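Local atomic coordinates of DNA-directed RNA polymerase subunit E'' (Methanocaldococcus jannaschii, PDB entry 3LPE), a protein that pairs with Spt5 to form a zinc-binding heterodimer that stimulates transcription elongation by RNA polymerase. Residues Ser24-Pro36 with Ala45-Glu59. Residues are numbered along the deposited sequence; the frame is centred on the assembly and turned at random.
Sequences SENWIGLLIVINP and AGIDIKGKYALSVKE
L31 and V33 pair with Y53 and G51 as hydrogen-bonded pairs of an antiparallel sheet, strands 30-33 and 51-53 running at 162° to each other. L31 N gives the shortest of these backbone bonds, 2.7 Å to Y53 O. Farther along, a classic beta bulge sets L55 and S56 against I28, whose O accepts from both their amides. G29 packs its CA 3.7 Å from L55 CG, where a side chain would clash.

On one face, L31 and I47 meet tip to tip, CD2 to CD1 at 3.6 Å; I47 CD1 lies over a face of the Y53 ring, near its rim, and touches V33 CG2. Y53 OH donates to I49 O (2.6 Å) in the loop before its strand. On the other face, W27 CE3 sits 3.5 Å from A54 CB. S24 turns OG to the far side from its own N (chi1 177°), where it donates to K58 O at 2.7 Å and accepts from N26 N, closing an ST turn. With an alanine here, K58 O would probably lose this donor and N26 N its acceptor, leaving the C-terminal end less firmly tied.

In this zinc finger, the Y53 side chain is about 5 Å from that of zinc ligand C7. Helix 40-44 covers L31, V33 and I47; W27 and A54 pack on A3 and L10, and a strand of the Spt5 chain extends the sheet beyond 30-33.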
# COMPACT_ATOMS: atom_id res chain seq x y z
N SER B 24 2.90 -4.16 -17.81
CA SER B 24 2.28 -3.07 -18.56
C SER B 24 2.40 -1.76 -17.79
O SER B 24 2.35 -1.73 -16.58
CB SER B 24 0.80 -3.37 -18.80
OG SER B 24 0.16 -2.29 -19.47
N GLU B 25 2.55 -0.66 -18.53
CA GLU B 25 2.58 0.66 -17.91
C GLU B 25 1.19 1.12 -17.50
O GLU B 25 1.03 2.06 -16.73
CB GLU B 25 3.21 1.68 -18.86
CG GLU B 25 4.72 1.63 -18.87
CD GLU B 25 5.33 2.67 -19.77
OE1 GLU B 25 4.87 2.80 -20.92
OE2 GLU B 25 6.27 3.36 -19.32
N ASN B 26 0.17 0.42 -17.99
CA ASN B 26 -1.20 0.86 -17.78
C ASN B 26 -1.82 0.22 -16.53
O ASN B 26 -2.59 -0.73 -16.61
CB ASN B 26 -2.04 0.56 -19.04
CG ASN B 26 -3.32 1.36 -19.08
OD1 ASN B 26 -3.64 2.10 -18.15
ND2 ASN B 26 -4.08 1.20 -20.17
N TRP B 27 -1.46 0.77 -15.37
CA TRP B 27 -1.89 0.22 -14.10
C TRP B 27 -2.37 1.34 -13.19
O TRP B 27 -2.02 2.51 -13.37
CB TRP B 27 -0.75 -0.56 -13.42
CG TRP B 27 0.49 0.24 -13.13
CD1 TRP B 27 1.56 0.40 -13.94
CD2 TRP B 27 0.78 0.99 -11.93
NE1 TRP B 27 2.49 1.21 -13.35
CE2 TRP B 27 2.04 1.58 -12.11
CE3 TRP B 27 0.09 1.22 -10.74
CZ2 TRP B 27 2.64 2.38 -11.13
CZ3 TRP B 27 0.68 2.02 -9.77
CH2 TRP B 27 1.94 2.60 -9.98
N ILE B 28 -3.16 0.96 -12.20
CA ILE B 28 -3.84 1.89 -11.30
C ILE B 28 -3.85 1.38 -9.87
O ILE B 28 -4.10 0.21 -9.63
CB ILE B 28 -5.30 2.11 -11.75
CG1 ILE B 28 -5.31 2.99 -13.00
CG2 ILE B 28 -6.12 2.75 -10.66
CD1 ILE B 28 -4.45 4.22 -12.85
N GLY B 29 -3.59 2.28 -8.92
CA GLY B 29 -3.69 1.96 -7.52
C GLY B 29 -2.38 1.42 -7.03
O GLY B 29 -1.61 0.90 -7.82
N LEU B 30 -2.12 1.53 -5.73
CA LEU B 30 -0.86 1.07 -5.16
C LEU B 30 -1.09 0.36 -3.83
O LEU B 30 -1.73 0.91 -2.91
CB LEU B 30 0.11 2.25 -4.97
CG LEU B 30 1.40 2.00 -4.20
CD1 LEU B 30 2.21 0.91 -4.89
CD2 LEU B 30 2.22 3.29 -4.12
N LEU B 31 -0.60 -0.87 -3.73
CA LEU B 31 -0.63 -1.62 -2.47
C LEU B 31 0.79 -2.09 -2.19
O LEU B 31 1.34 -2.89 -2.96
CB LEU B 31 -1.57 -2.82 -2.57
CG LEU B 31 -1.53 -3.83 -1.39
CD1 LEU B 31 -1.70 -3.14 -0.05
CD2 LEU B 31 -2.56 -4.93 -1.54
N ILE B 32 1.38 -1.58 -1.12
CA ILE B 32 2.73 -1.96 -0.78
C ILE B 32 2.63 -2.94 0.36
O ILE B 32 2.15 -2.58 1.44
CB ILE B 32 3.57 -0.77 -0.29
CG1 ILE B 32 3.67 0.30 -1.39
CG2 ILE B 32 4.96 -1.22 0.13
CD1 ILE B 32 4.43 1.52 -0.94
N VAL B 33 3.05 -4.18 0.11
CA VAL B 33 3.04 -5.18 1.14
C VAL B 33 4.43 -5.32 1.75
O VAL B 33 5.37 -5.78 1.10
CB VAL B 33 2.58 -6.54 0.59
CG1 VAL B 33 2.58 -7.59 1.71
CG2 VAL B 33 1.20 -6.36 -0.03
N ILE B 34 4.55 -4.93 3.01
CA ILE B 34 5.83 -4.99 3.69
C ILE B 34 5.99 -6.35 4.38
O ILE B 34 7.06 -6.95 4.35
CB ILE B 34 5.94 -3.86 4.72
CG1 ILE B 34 5.83 -2.50 4.00
CG2 ILE B 34 7.24 -3.94 5.46
CD1 ILE B 34 5.71 -1.33 4.94
N ASN B 35 4.92 -6.84 4.99
CA ASN B 35 4.93 -8.13 5.68
C ASN B 35 3.71 -8.95 5.32
O ASN B 35 2.66 -8.83 5.95
CB ASN B 35 5.03 -7.95 7.20
CG ASN B 35 5.17 -9.29 7.94
OD1 ASN B 35 4.82 -10.34 7.41
ND2 ASN B 35 5.69 -9.24 9.16
N PRO B 36 3.84 -9.82 4.30
CA PRO B 36 2.74 -10.62 3.76
C PRO B 36 2.16 -11.52 4.84
O PRO B 36 0.93 -11.66 4.94
CB PRO B 36 3.40 -11.48 2.67
CG PRO B 36 4.73 -10.89 2.44
CD PRO B 36 5.13 -10.15 3.67
N ALA B 45 -5.92 -9.58 -0.76
CA ALA B 45 -5.50 -9.28 -2.13
C ALA B 45 -4.85 -10.47 -2.83
O ALA B 45 -4.48 -10.37 -4.00
CB ALA B 45 -4.57 -8.04 -2.17
N GLY B 46 -4.74 -11.60 -2.13
CA GLY B 46 -4.07 -12.78 -2.64
C GLY B 46 -2.57 -12.60 -2.82
O GLY B 46 -1.97 -13.21 -3.69
N ILE B 47 -1.97 -11.76 -1.98
CA ILE B 47 -0.54 -11.50 -2.09
C ILE B 47 0.21 -12.24 -0.98
O ILE B 47 -0.10 -12.06 0.18
CB ILE B 47 -0.25 -10.00 -1.95
CG1 ILE B 47 -0.86 -9.24 -3.13
CG2 ILE B 47 1.24 -9.77 -1.86
CD1 ILE B 47 -0.85 -7.72 -2.97
N ASP B 48 1.21 -13.05 -1.33
CA ASP B 48 1.96 -13.75 -0.30
C ASP B 48 3.46 -13.50 -0.36
O ASP B 48 4.23 -14.15 0.36
CB ASP B 48 1.66 -15.25 -0.32
CG ASP B 48 2.10 -15.90 -1.60
OD1 ASP B 48 2.45 -15.17 -2.55
OD2 ASP B 48 2.12 -17.15 -1.66
N ILE B 49 3.88 -12.55 -1.20
CA ILE B 49 5.28 -12.13 -1.20
C ILE B 49 5.42 -10.62 -1.16
O ILE B 49 4.68 -9.89 -1.85
CB ILE B 49 6.11 -12.78 -2.36
CG1 ILE B 49 7.57 -12.33 -2.31
CG2 ILE B 49 5.52 -12.50 -3.71
CD1 ILE B 49 8.51 -13.17 -3.20
N LYS B 50 6.36 -10.14 -0.35
CA LYS B 50 6.52 -8.69 -0.17
C LYS B 50 6.84 -7.98 -1.48
O LYS B 50 7.48 -8.53 -2.37
CB LYS B 50 7.56 -8.36 0.89
CG LYS B 50 8.99 -8.41 0.41
CD LYS B 50 9.95 -8.08 1.54
CE LYS B 50 9.84 -6.62 1.93
NZ LYS B 50 10.93 -6.23 2.87
N GLY B 51 6.39 -6.73 -1.58
CA GLY B 51 6.62 -5.95 -2.77
C GLY B 51 5.55 -4.89 -2.94
O GLY B 51 4.68 -4.72 -2.10
N LYS B 52 5.61 -4.18 -4.05
CA LYS B 52 4.60 -3.21 -4.34
C LYS B 52 3.77 -3.76 -5.49
O LYS B 52 4.32 -4.35 -6.41
CB LYS B 52 5.27 -1.88 -4.71
CG LYS B 52 6.36 -1.46 -3.70
CD LYS B 52 7.37 -0.51 -4.33
CE LYS B 52 7.07 0.94 -3.98
NZ LYS B 52 7.54 1.23 -2.60
N TYR B 53 2.46 -3.54 -5.43
CA TYR B 53 1.52 -4.04 -6.42
C TYR B 53 0.53 -2.96 -6.86
O TYR B 53 0.12 -2.10 -6.06
CB TYR B 53 0.69 -5.19 -5.81
CG TYR B 53 1.54 -6.37 -5.40
CD1 TYR B 53 1.64 -7.48 -6.23
CD2 TYR B 53 2.22 -6.38 -4.20
CE1 TYR B 53 2.42 -8.59 -5.85
CE2 TYR B 53 3.01 -7.46 -3.82
CZ TYR B 53 3.09 -8.57 -4.65
OH TYR B 53 3.86 -9.65 -4.28
N ALA B 54 0.11 -3.05 -8.12
CA ALA B 54 -0.96 -2.18 -8.61
C ALA B 54 -2.28 -2.76 -8.12
O ALA B 54 -2.31 -3.92 -7.72
CB ALA B 54 -0.91 -2.11 -10.14
N LEU B 55 -3.36 -1.97 -8.11
CA LEU B 55 -4.67 -2.52 -7.77
C LEU B 55 -5.39 -3.09 -8.98
O LEU B 55 -6.18 -4.02 -8.87
CB LEU B 55 -5.55 -1.50 -7.05
CG LEU B 55 -4.97 -1.03 -5.72
CD1 LEU B 55 -5.91 -0.01 -5.07
CD2 LEU B 55 -4.74 -2.23 -4.80
N SER B 56 -5.10 -2.53 -10.14
CA SER B 56 -5.62 -3.07 -11.39
C SER B 56 -4.66 -2.76 -12.52
O SER B 56 -3.91 -1.77 -12.48
CB SER B 56 -7.03 -2.50 -11.71
OG SER B 56 -6.95 -1.18 -12.19
N VAL B 57 -4.68 -3.61 -13.54
CA VAL B 57 -3.76 -3.48 -14.65
C VAL B 57 -4.45 -3.88 -15.92
O VAL B 57 -5.31 -4.77 -15.92
CB VAL B 57 -2.54 -4.42 -14.51
CG1 VAL B 57 -1.48 -4.05 -15.54
CG2 VAL B 57 -1.96 -4.38 -13.11
N LYS B 58 -4.06 -3.25 -17.02
CA LYS B 58 -4.54 -3.61 -18.35
C LYS B 58 -3.43 -3.42 -19.36
O LYS B 58 -2.49 -2.67 -19.11
CB LYS B 58 -5.74 -2.74 -18.76
CG LYS B 58 -7.08 -3.45 -18.66
CD LYS B 58 -8.11 -2.80 -19.60
CE LYS B 58 -9.51 -3.37 -19.39
NZ LYS B 58 -9.51 -4.86 -19.48
N GLU B 59 -3.56 -4.06 -20.52
CA GLU B 59 -2.57 -3.91 -21.58
C GLU B 59 -2.58 -2.49 -22.15
O GLU B 59 -3.63 -1.86 -22.26
CB GLU B 59 -2.82 -4.91 -22.71
CG GLU B 59 -2.38 -6.31 -22.39
CD GLU B 59 -2.26 -7.17 -23.62
OE1 GLU B 59 -2.94 -8.21 -23.69
OE2 GLU B 59 -1.48 -6.81 -24.53
OXT GLU B 59 -1.52 -1.97 -22.50